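Long-range contact in SusD homolog (Bacteroides thetaiotaomicron, PDB 3SGH), which probably binds glycans at the outer membrane, as a SusD-like lipoprotein with an alpha-alpha superhelical fold: residues T51-Y65 against V285-Y298. Numbering follows the deposited sequence.
Sequences TATANWSFGKNIFAY and VRSGSAEIPEPTVY
Y65 slides its ring between the CA of G288, over one face, and CG of K60, over the opposite face. The G288 CA lies 3.7 Å from the ring centroid, a CH-pi contact. At the ring edge, Y65 OH donates a 2.6 Å hydrogen bond to S289 O, and P293 CD packs against the same hydroxyl. I62 CD1 touches P293 CG at 4.0 Å. With an alanine at Y65, S289 O would probably lose this donor and a gap would be likely to open beside G288 and P293. At the strand end of the contact, T51 OG1 donates to V285 O from above the carbonyl plane, and T51 CG2 packs on V285 CG1. Both segments are largely irregular. The contact joins the end of strand 50-52 and the loop after it to the long loop before strand 314-317, within a mostly helical SusD-like fold. The side with N55, I292 and K60 is more open to solvent. N55 CG sits between its backbone N and carbonyl carbon (chi1 75°), which turns the amide so that ND2 reaches P293 O at 2.9 Å while OD1 accepts from G59 N. A water links T53 OG1 to P295 O. I292, solvent-exposed, lays CG2 against the N55 amide. Extended K60 bonds A290 O through NZ, which also forms a salt bridge with E442.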
loop_
_atom_site.group_PDB
_atom_site.type_symbol
_atom_site.label_atom_id
_atom_site.label_comp_id
_atom_site.label_asym_id
_atom_site.label_seq_id
_atom_site.Cartn_x
_atom_site.Cartn_y
_atom_site.Cartn_z
ATOM N N THR A 51 3.630 -8.881 9.843
ATOM C CA THR A 51 2.803 -10.014 10.287
ATOM C C THR A 51 2.069 -9.604 11.568
ATOM O O THR A 51 2.681 -9.120 12.486
ATOM C CB THR A 51 3.646 -11.269 10.524
ATOM O OG1 THR A 51 4.127 -11.738 9.262
ATOM C CG2 THR A 51 2.824 -12.386 11.194
ATOM N N ALA A 52 0.750 -9.783 11.597
ATOM C CA ALA A 52 -0.033 -9.630 12.825
ATOM C C ALA A 52 0.154 -10.867 13.728
ATOM O O ALA A 52 -0.147 -11.985 13.329
ATOM C CB ALA A 52 -1.517 -9.402 12.471
ATOM N N THR A 53 0.683 -10.687 14.934
ATOM C CA THR A 53 1.033 -11.841 15.789
ATOM C C THR A 53 -0.086 -12.313 16.749
ATOM O O THR A 53 0.104 -13.190 17.574
ATOM C CB THR A 53 2.333 -11.554 16.571
ATOM O OG1 THR A 53 2.154 -10.388 17.386
ATOM C CG2 THR A 53 3.530 -11.365 15.594
ATOM N N ALA A 54 -1.279 -11.790 16.562
ATOM C CA ALA A 54 -2.397 -11.965 17.478
ATOM C C ALA A 54 -3.416 -12.869 16.802
ATOM O O ALA A 54 -3.371 -13.060 15.570
ATOM C CB ALA A 54 -3.045 -10.601 17.756
ATOM N N ASN A 55 -4.356 -13.413 17.587
ATOM C CA ASN A 55 -5.487 -14.126 16.996
ATOM C C ASN A 55 -6.868 -13.660 17.522
ATOM O O ASN A 55 -7.907 -14.076 17.008
ATOM C CB ASN A 55 -5.323 -15.636 17.101
ATOM C CG ASN A 55 -5.573 -16.138 18.446
ATOM O OD1 ASN A 55 -6.725 -16.533 18.775
ATOM N ND2 ASN A 55 -4.504 -16.188 19.268
ATOM N N TRP A 56 -6.870 -12.775 18.504
ATOM C CA TRP A 56 -8.093 -12.135 19.004
ATOM C C TRP A 56 -9.153 -13.133 19.437
ATOM O O TRP A 56 -10.335 -12.889 19.265
ATOM C CB TRP A 56 -8.679 -11.167 17.976
ATOM C CG TRP A 56 -7.655 -10.149 17.511
ATOM C CD1 TRP A 56 -7.304 -9.012 18.149
ATOM C CD2 TRP A 56 -6.835 -10.239 16.344
ATOM N NE1 TRP A 56 -6.308 -8.372 17.461
ATOM C CE2 TRP A 56 -6.012 -9.098 16.332
ATOM C CE3 TRP A 56 -6.710 -11.170 15.314
ATOM C CZ2 TRP A 56 -5.106 -8.850 15.315
ATOM C CZ3 TRP A 56 -5.784 -10.928 14.306
ATOM C CH2 TRP A 56 -4.965 -9.794 14.352
ATOM N N SER A 57 -8.688 -14.216 20.040
ATOM C CA SER A 57 -9.504 -15.361 20.452
ATOM C C SER A 57 -10.296 -15.971 19.326
ATOM O O SER A 57 -11.317 -16.656 19.580
ATOM C CB SER A 57 -10.495 -14.961 21.565
ATOM O OG SER A 57 -9.837 -14.355 22.651
ATOM N N PHE A 58 -9.860 -15.779 18.084
ATOM C CA PHE A 58 -10.533 -16.397 16.924
ATOM C C PHE A 58 -9.802 -17.602 16.339
ATOM O O PHE A 58 -10.267 -18.178 15.359
ATOM C CB PHE A 58 -10.670 -15.405 15.783
ATOM C CG PHE A 58 -11.721 -14.315 15.988
ATOM C CD1 PHE A 58 -12.989 -14.615 16.439
ATOM C CD2 PHE A 58 -11.430 -12.988 15.670
ATOM C CE1 PHE A 58 -13.951 -13.611 16.579
ATOM C CE2 PHE A 58 -12.390 -11.984 15.792
ATOM C CZ PHE A 58 -13.640 -12.291 16.241
ATOM N N GLY A 59 -8.646 -17.947 16.908
ATOM C CA GLY A 59 -7.795 -18.996 16.322
ATOM C C GLY A 59 -7.373 -18.623 14.905
ATOM O O GLY A 59 -6.827 -17.563 14.700
ATOM N N LYS A 60 -7.643 -19.480 13.930
ATOM C CA LYS A 60 -7.275 -19.244 12.538
ATOM C C LYS A 60 -8.367 -18.547 11.693
ATOM O O LYS A 60 -8.189 -18.369 10.489
ATOM C CB LYS A 60 -6.865 -20.556 11.880
ATOM C CG LYS A 60 -5.629 -21.130 12.537
ATOM C CD LYS A 60 -5.067 -22.383 11.798
ATOM C CE LYS A 60 -3.807 -22.913 12.467
ATOM N NZ LYS A 60 -3.379 -24.173 11.855
ATOM N N ASN A 61 -9.479 -18.180 12.328
ATOM C CA ASN A 61 -10.532 -17.407 11.633
ATOM C C ASN A 61 -10.219 -15.927 11.741
ATOM O O ASN A 61 -10.908 -15.145 12.405
ATOM C CB ASN A 61 -11.915 -17.774 12.152
ATOM C CG ASN A 61 -12.325 -19.143 11.673
ATOM O OD1 ASN A 61 -12.319 -19.391 10.470
ATOM N ND2 ASN A 61 -12.595 -20.070 12.608
ATOM N N ILE A 62 -9.184 -15.571 11.005
ATOM C CA ILE A 62 -8.597 -14.220 11.006
ATOM C C ILE A 62 -8.069 -13.919 9.630
ATOM O O ILE A 62 -8.017 -14.823 8.764
ATOM C CB ILE A 62 -7.458 -14.057 12.081
ATOM C CG1 ILE A 62 -6.327 -15.062 11.862
ATOM C CG2 ILE A 62 -8.028 -14.143 13.550
ATOM C CD1 ILE A 62 -5.190 -14.982 12.880
ATOM N N PHE A 63 -7.709 -12.662 9.375
ATOM C CA PHE A 63 -7.245 -12.258 8.046
ATOM C C PHE A 63 -6.122 -13.147 7.524
ATOM O O PHE A 63 -6.062 -13.432 6.342
ATOM C CB PHE A 63 -6.727 -10.791 8.058
ATOM C CG PHE A 63 -7.755 -9.760 7.662
ATOM C CD1 PHE A 63 -8.371 -9.812 6.425
ATOM C CD2 PHE A 63 -8.095 -8.732 8.526
ATOM C CE1 PHE A 63 -9.304 -8.847 6.046
ATOM C CE2 PHE A 63 -8.995 -7.774 8.129
ATOM C CZ PHE A 63 -9.611 -7.849 6.900
ATOM N N ALA A 64 -5.205 -13.544 8.405
ATOM C CA ALA A 64 -3.965 -14.206 7.925
ATOM C C ALA A 64 -4.250 -15.483 7.186
ATOM O O ALA A 64 -3.446 -15.894 6.348
ATOM C CB ALA A 64 -2.980 -14.470 9.088
ATOM N N TYR A 65 -5.381 -16.125 7.515
ATOM C CA TYR A 65 -5.797 -17.359 6.826
ATOM C C TYR A 65 -7.038 -17.116 5.927
ATOM O O TYR A 65 -7.773 -18.054 5.552
ATOM C CB TYR A 65 -6.067 -18.472 7.847
ATOM C CG TYR A 65 -4.996 -18.696 8.899
ATOM C CD1 TYR A 65 -4.960 -17.947 10.054
ATOM C CD2 TYR A 65 -4.045 -19.725 8.766
ATOM C CE1 TYR A 65 -4.046 -18.201 11.054
ATOM C CE2 TYR A 65 -3.125 -19.968 9.711
ATOM C CZ TYR A 65 -3.110 -19.211 10.891
ATOM O OH TYR A 65 -2.203 -19.447 11.911
ATOM N N VAL A 285 8.213 -13.332 11.063
ATOM C CA VAL A 285 7.119 -14.211 11.485
ATOM C C VAL A 285 6.317 -14.659 10.294
ATOM O O VAL A 285 5.918 -13.839 9.468
ATOM C CB VAL A 285 6.204 -13.511 12.537
ATOM C CG1 VAL A 285 5.060 -14.500 13.001
ATOM C CG2 VAL A 285 7.037 -12.999 13.690
ATOM N N ARG A 286 6.059 -15.972 10.184
ATOM C CA ARG A 286 5.221 -16.469 9.112
ATOM C C ARG A 286 3.765 -16.019 9.364
ATOM O O ARG A 286 3.175 -16.358 10.397
ATOM C CB ARG A 286 5.322 -17.990 9.025
ATOM C CG ARG A 286 4.516 -18.609 7.892
ATOM C CD ARG A 286 5.195 -18.408 6.503
ATOM N NE ARG A 286 4.320 -18.938 5.468
ATOM C CZ ARG A 286 4.179 -20.214 5.129
ATOM N NH1 ARG A 286 4.952 -21.137 5.628
ATOM N NH2 ARG A 286 3.256 -20.557 4.224
ATOM N N SER A 287 3.195 -15.315 8.391
ATOM C CA SER A 287 1.818 -14.850 8.463
ATOM C C SER A 287 0.978 -16.061 8.105
ATOM O O SER A 287 1.323 -16.795 7.162
ATOM C CB SER A 287 1.589 -13.712 7.478
ATOM O OG SER A 287 0.273 -13.236 7.589
ATOM N N GLY A 288 -0.051 -16.348 8.887
ATOM C CA GLY A 288 -0.830 -17.533 8.628
ATOM C C GLY A 288 -0.036 -18.792 9.033
ATOM O O GLY A 288 0.059 -19.758 8.272
ATOM N N SER A 289 0.527 -18.761 10.232
ATOM C CA SER A 289 1.434 -19.819 10.704
ATOM C C SER A 289 0.738 -21.159 10.921
ATOM O O SER A 289 -0.492 -21.231 11.039
ATOM C CB SER A 289 2.104 -19.313 11.995
ATOM O OG SER A 289 1.146 -18.739 12.864
ATOM N N ALA A 290 1.536 -22.231 10.984
ATOM C CA ALA A 290 1.031 -23.576 11.227
ATOM C C ALA A 290 0.300 -23.649 12.550
ATOM O O ALA A 290 -0.685 -24.353 12.660
ATOM C CB ALA A 290 2.157 -24.602 11.163
ATOM N N GLU A 291 0.812 -22.958 13.561
ATOM C CA GLU A 291 0.116 -22.817 14.827
ATOM C C GLU A 291 -0.653 -21.476 14.927
ATOM O O GLU A 291 -0.300 -20.475 14.280
ATOM C CB GLU A 291 1.110 -22.969 15.982
ATOM C CG GLU A 291 1.847 -21.713 16.457
ATOM C CD GLU A 291 2.746 -21.029 15.402
ATOM O OE1 GLU A 291 3.138 -21.693 14.389
ATOM O OE2 GLU A 291 3.117 -19.845 15.651
ATOM N N ILE A 292 -1.719 -21.463 15.720
ATOM C CA ILE A 292 -2.498 -20.201 15.948
ATOM C C ILE A 292 -1.507 -19.129 16.421
ATOM O O ILE A 292 -0.719 -19.384 17.314
ATOM C CB ILE A 292 -3.605 -20.423 17.023
ATOM C CG1 ILE A 292 -4.697 -21.333 16.469
ATOM C CG2 ILE A 292 -4.163 -19.126 17.489
ATOM C CD1 ILE A 292 -5.613 -21.958 17.515
ATOM N N PRO A 293 -1.532 -17.924 15.829
ATOM C CA PRO A 293 -0.556 -16.886 16.147
ATOM C C PRO A 293 -0.810 -16.391 17.574
ATOM O O PRO A 293 -1.948 -16.132 17.913
ATOM C CB PRO A 293 -0.849 -15.780 15.115
ATOM C CG PRO A 293 -1.591 -16.394 14.062
ATOM C CD PRO A 293 -2.378 -17.518 14.707
ATOM N N GLU A 294 0.247 -16.321 18.374
ATOM C CA GLU A 294 0.240 -15.832 19.752
ATOM C C GLU A 294 1.251 -14.711 19.951
ATOM O O GLU A 294 2.458 -14.888 19.657
ATOM C CB GLU A 294 0.561 -16.955 20.736
ATOM C CG GLU A 294 -0.540 -17.965 20.881
ATOM C CD GLU A 294 -1.762 -17.421 21.579
ATOM O OE1 GLU A 294 -1.690 -16.327 22.188
ATOM O OE2 GLU A 294 -2.804 -18.112 21.503
ATOM N N PRO A 295 0.803 -13.579 20.517
ATOM C CA PRO A 295 1.727 -12.465 20.700
ATOM C C PRO A 295 3.002 -12.780 21.481
ATOM O O PRO A 295 4.053 -12.329 21.089
ATOM C CB PRO A 295 0.889 -11.420 21.437
ATOM C CG PRO A 295 -0.487 -11.693 21.028
ATOM C CD PRO A 295 -0.574 -13.204 20.906
ATOM N N THR A 296 2.894 -13.497 22.594
ATOM C CA THR A 296 4.061 -13.717 23.434
ATOM C C THR A 296 5.089 -14.641 22.771
ATOM O O THR A 296 6.297 -14.475 22.980
ATOM C CB THR A 296 3.666 -14.282 24.801
ATOM O OG1 THR A 296 3.034 -15.562 24.604
ATOM C CG2 THR A 296 2.707 -13.311 25.510
ATOM N N VAL A 297 4.612 -15.557 21.946
ATOM C CA VAL A 297 5.473 -16.506 21.213
ATOM C C VAL A 297 6.444 -15.770 20.271
ATOM O O VAL A 297 7.611 -16.146 20.173
ATOM C CB VAL A 297 4.592 -17.541 20.447
ATOM C CG1 VAL A 297 5.376 -18.335 19.435
ATOM C CG2 VAL A 297 3.888 -18.468 21.498
ATOM N N TYR A 298 5.938 -14.708 19.634
ATOM C CA TYR A 298 6.667 -13.970 18.627
ATOM C C TYR A 298 7.260 -12.655 19.134
ATOM O O TYR A 298 7.800 -11.852 18.372
ATOM C CB TYR A 298 5.774 -13.779 17.409
ATOM C CG TYR A 298 5.542 -15.089 16.643
ATOM C CD1 TYR A 298 6.628 -15.802 16.091
ATOM C CD2 TYR A 298 4.275 -15.600 16.469
ATOM C CE1 TYR A 298 6.420 -17.002 15.387
ATOM C CE2 TYR A 298 4.057 -16.815 15.757
ATOM C CZ TYR A 298 5.152 -17.493 15.214
ATOM O OH TYR A 298 4.925 -18.665 14.467
HETATM O O HOH W 1 -0.521 -11.896 9.833
HETATM O O HOH W 2 -0.593 -14.548 11.258
HETATM O O HOH W 3 4.666 -10.671 18.868
HETATM O O HOH W 4 -5.068 -17.388 22.042
HETATM O O HOH W 5 -1.288 -14.295 5.610
#